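Local coordinates for protein phosphonomutase (PDB 4MG4) that is probably an enzyme of the phosphomutase family, built as a TIM barrel of eight parallel strands, at residues A[73-76]-A[77-80]; A[107-110]-A[111-115]. One frame throughout, in Å; residues are numbered along the deposited sequence. Where two conformers were deposited one is given.

Contact 1: A[73-76]-A[77-80]; sequences LMME and VLER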
# COMPACT_ATOMS: atom_id res chain seq x y z
N LEU A 73 -7.15 -13.60 0.84
CA LEU A 73 -6.78 -12.20 0.81
C LEU A 73 -5.41 -12.03 0.13
O LEU A 73 -5.30 -11.13 -0.72
CB LEU A 73 -6.83 -11.57 2.21
CG LEU A 73 -6.87 -10.04 2.35
CD1 LEU A 73 -7.77 -9.35 1.34
CD2 LEU A 73 -7.35 -9.76 3.77
N MET A 74 -4.41 -12.88 0.42
CA MET A 74 -3.12 -12.85 -0.31
C MET A 74 -3.35 -13.07 -1.79
O MET A 74 -2.74 -12.36 -2.60
CB MET A 74 -2.06 -13.86 0.17
CG MET A 74 -0.77 -13.90 -0.77
SD MET A 74 0.18 -12.42 -0.18
CE MET A 74 0.67 -12.85 1.47
N MET A 75 -4.25 -14.01 -2.15
CA MET A 75 -4.46 -14.28 -3.55
C MET A 75 -5.13 -13.11 -4.25
O MET A 75 -4.85 -12.84 -5.41
CB MET A 75 -5.26 -15.58 -3.74
CG MET A 75 -4.58 -16.83 -3.19
SD MET A 75 -3.17 -17.27 -4.27
CE MET A 75 -2.43 -18.53 -3.24
N GLU A 76 -5.99 -12.39 -3.53
CA GLU A 76 -6.65 -11.24 -4.12
C GLU A 76 -5.62 -10.16 -4.40
O GLU A 76 -5.60 -9.56 -5.48
CB GLU A 76 -7.74 -10.72 -3.15
CG GLU A 76 -8.43 -9.47 -3.67
CD GLU A 76 -9.33 -8.83 -2.61
OE1 GLU A 76 -9.88 -9.55 -1.71
OE2 GLU A 76 -9.49 -7.58 -2.68
N VAL A 77 -4.72 -9.95 -3.44
CA VAL A 77 -3.63 -8.99 -3.60
C VAL A 77 -2.76 -9.37 -4.80
O VAL A 77 -2.44 -8.54 -5.65
CB VAL A 77 -2.78 -8.91 -2.32
CG1 VAL A 77 -1.53 -8.08 -2.59
CG2 VAL A 77 -3.61 -8.28 -1.20
N LEU A 78 -2.37 -10.64 -4.85
CA LEU A 78 -1.64 -11.18 -5.98
C LEU A 78 -2.28 -10.93 -7.32
O LEU A 78 -1.63 -10.50 -8.23
CB LEU A 78 -1.40 -12.69 -5.80
CG LEU A 78 -0.67 -13.41 -6.91
CD1 LEU A 78 0.71 -12.79 -7.11
CD2 LEU A 78 -0.54 -14.90 -6.61
N GLU A 79 -3.57 -11.18 -7.45
CA GLU A 79 -4.27 -10.94 -8.73
C GLU A 79 -4.17 -9.48 -9.12
O GLU A 79 -3.98 -9.19 -10.30
CB GLU A 79 -5.74 -11.39 -8.68
CG GLU A 79 -5.92 -12.88 -8.51
CD GLU A 79 -7.38 -13.33 -8.48
OE1 GLU A 79 -8.33 -12.50 -8.48
OE2 GLU A 79 -7.56 -14.54 -8.33
N ARG A 80 -4.36 -8.56 -8.17
CA ARG A 80 -4.28 -7.12 -8.51
C ARG A 80 -2.89 -6.73 -8.97
O ARG A 80 -2.73 -5.93 -9.90
CB ARG A 80 -4.71 -6.23 -7.34
CG ARG A 80 -6.17 -6.36 -7.00
CD ARG A 80 -6.55 -5.33 -5.94
NE ARG A 80 -7.90 -5.63 -5.44
CZ ARG A 80 -9.00 -5.44 -6.17
NH1 ARG A 80 -8.92 -4.97 -7.42
NH2 ARG A 80 -10.20 -5.74 -5.66
O HOH W 1 -6.64 -6.51 -2.60
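Glu76 and Arg80, one helical turn apart on helix 71-84, run side by side in the same direction and meet at their charged ends. The side chain of Arg80 starts with CG beside its own backbone N (chi1 -67°) and so heads back along the preceding turn. Its CB passes 3.9 Å from Glu76 O and CG closes to 3.6 Å of that same oxygen, which already accepts the bond from Arg80 N. From CG to NE the chain is extended, and it brings the guanidinium level with the carboxylate. There NH2 lies 3.6 Å from Glu76 OE2, a long salt bridge approached at the guanidinium edge. Only OE2 of the carboxylate faces the guanidinium, and the two planes stand 74° apart, so the pairing is not bidentate. A water closes the gap: it donates to Glu76 OE2 at 3.0 Å and accepts from Arg80 NE at 3.2 Å, lying in the guanidinium plane. Arg80 thus reaches OE2 by a long direct contact and by the shorter water-mediated route, while Arg83 brings a like charge near Arg80 NH1. On other sides of the helix, Val77 CG2 rests 3.3 Å from Leu73 O, and Met75 SD touches Leu78 CD2 at 4.2 Å. Backbone i to i+4 hydrogen bonds from Leu73-Val77 through Glu76-Arg80 run through the same stretch. Leu73 packs on Arg80 of the second subunit. Met74 and Val77 lean on Val57 of the neighbouring helix 54-60, while inward Leu78 lies against Val89 and Val91 of barrel strand 89-92.

Contact 2: A[107-110]-A[111-115]; sequences TIAM and SIRAG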
# COMPACT_ATOMS: atom_id res chain seq x y z
N THR A 107 -2.53 -24.62 -2.56
CA THR A 107 -2.01 -23.25 -2.51
C THR A 107 -1.27 -22.88 -3.79
O THR A 107 -1.44 -21.82 -4.37
CB THR A 107 -1.13 -23.06 -1.26
OG1 THR A 107 -1.93 -23.23 -0.08
CG2 THR A 107 -0.48 -21.66 -1.23
N ILE A 108 -0.35 -23.74 -4.23
CA ILE A 108 0.38 -23.48 -5.45
C ILE A 108 -0.56 -23.40 -6.64
O ILE A 108 -0.47 -22.53 -7.49
CB ILE A 108 1.40 -24.61 -5.72
CG1 ILE A 108 2.41 -24.60 -4.61
CG2 ILE A 108 1.90 -24.61 -7.18
CD1 ILE A 108 3.34 -23.55 -4.74
N ALA A 109 -1.51 -24.32 -6.71
CA ALA A 109 -2.47 -24.32 -7.79
C ALA A 109 -3.26 -23.04 -7.79
O ALA A 109 -3.53 -22.49 -8.85
CB ALA A 109 -3.44 -25.53 -7.72
N MET A 110 -3.63 -22.54 -6.62
CA MET A 110 -4.31 -21.25 -6.55
C MET A 110 -3.42 -20.08 -6.99
O MET A 110 -3.91 -19.14 -7.63
CB MET A 110 -4.87 -21.03 -5.16
CG MET A 110 -5.84 -22.14 -4.87
SD MET A 110 -7.46 -21.78 -5.56
CE MET A 110 -7.72 -21.80 -7.29
N SER A 111 -2.12 -20.13 -6.69
CA SER A 111 -1.21 -19.08 -7.11
C SER A 111 -1.14 -19.01 -8.62
O SER A 111 -1.03 -17.94 -9.19
CB SER A 111 0.18 -19.24 -6.49
OG SER A 111 0.93 -20.27 -7.16
N ILE A 112 -1.21 -20.16 -9.28
CA ILE A 112 -1.15 -20.27 -10.73
C ILE A 112 -2.43 -19.68 -11.34
O ILE A 112 -2.38 -18.90 -12.31
CB ILE A 112 -0.93 -21.74 -11.15
CG1 ILE A 112 0.54 -22.14 -10.80
CG2 ILE A 112 -1.16 -21.90 -12.62
CD1 ILE A 112 0.83 -23.61 -10.83
N ARG A 113 -3.57 -20.06 -10.74
CA ARG A 113 -4.88 -19.50 -11.13
C ARG A 113 -4.91 -17.97 -10.99
O ARG A 113 -5.52 -17.28 -11.85
CB ARG A 113 -6.01 -20.17 -10.34
CG ARG A 113 -6.10 -21.61 -10.72
CD ARG A 113 -6.93 -22.38 -9.73
NE ARG A 113 -6.89 -23.80 -9.99
CZ ARG A 113 -6.81 -24.77 -9.10
NH1 ARG A 113 -6.83 -24.56 -7.79
NH2 ARG A 113 -6.74 -26.02 -9.56
N ALA A 114 -4.23 -17.44 -9.97
CA ALA A 114 -4.08 -16.00 -9.72
C ALA A 114 -3.09 -15.30 -10.68
O ALA A 114 -3.10 -14.09 -10.77
CB ALA A 114 -3.67 -15.78 -8.27
N GLY A 115 -2.31 -16.07 -11.43
CA GLY A 115 -1.46 -15.61 -12.50
C GLY A 115 0.01 -15.49 -12.16
O GLY A 115 0.79 -14.92 -12.97
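From Thr107-Ser111 to Met110-Ala114 the backbone keeps regular i to i+4 hydrogen bonds, until Gly115, with a phi of 102°, leaves helical geometry in a Schellman motif. The carbonyl of Ile108 serves two donors. Ile112 N comes to it at 3.1 Å, nearly in line with the C=O bond, and Ser111 OG donates to it at 2.7 Å in the carbonyl plane, on a lone pair. This second bond depends on a Ser111 hydroxyl held between its own backbone N and carbonyl carbon (chi1 77°), folded back over the preceding turn; Tyr155 OH is a further hydrogen-bond partner of the same OG. Ile108 and Ile112 cross at a slant, CG2 of the former 3.9 Å from CD1 of the latter, and both side chains pack against helix 134-150 and Tyr155. The helix is the crossover of a beta-alpha-beta unit between strands 89-92 and 118-122 of the barrel, and Gly115 turns the chain toward the second of them. On another side, Arg113 is extended from CG to NE and lies back along the helix, its CG 3.3 Å from Ala109 O. The methyl of Ala109 sits over one face of the guanidinium, toward its rim, with CB 3.5 Å from NH1. In the conformer given, Met110 SD lies at the guanidinium edge with a weak bond from NH1, but this placement is doubtful. At the start of 107-110, Thr107 OG1 hydrogen-bonds to Gly96 O and Arg71 NH2.

How the contacts relate
Contact 1 lies on helix 71-84 and contact 2 on helix 101-113, in that order along the chain, with barrel strand 89-92 between them. Their centres are about 10 Å apart, and the two helices are neighbours on the outside of the barrel. They touch directly: Met75 CE lies 3.6 Å from Thr107 O and also packs near Ser111 N, while the Met75 side chain meets Met110. Farther along, Leu78 CD2 comes to 3.6 Å of Ala114 CB, and Glu79 CG covers the same methyl. Inter-helix packing of this kind joins successive beta-alpha units into the outer helical layer of a TIM barrel.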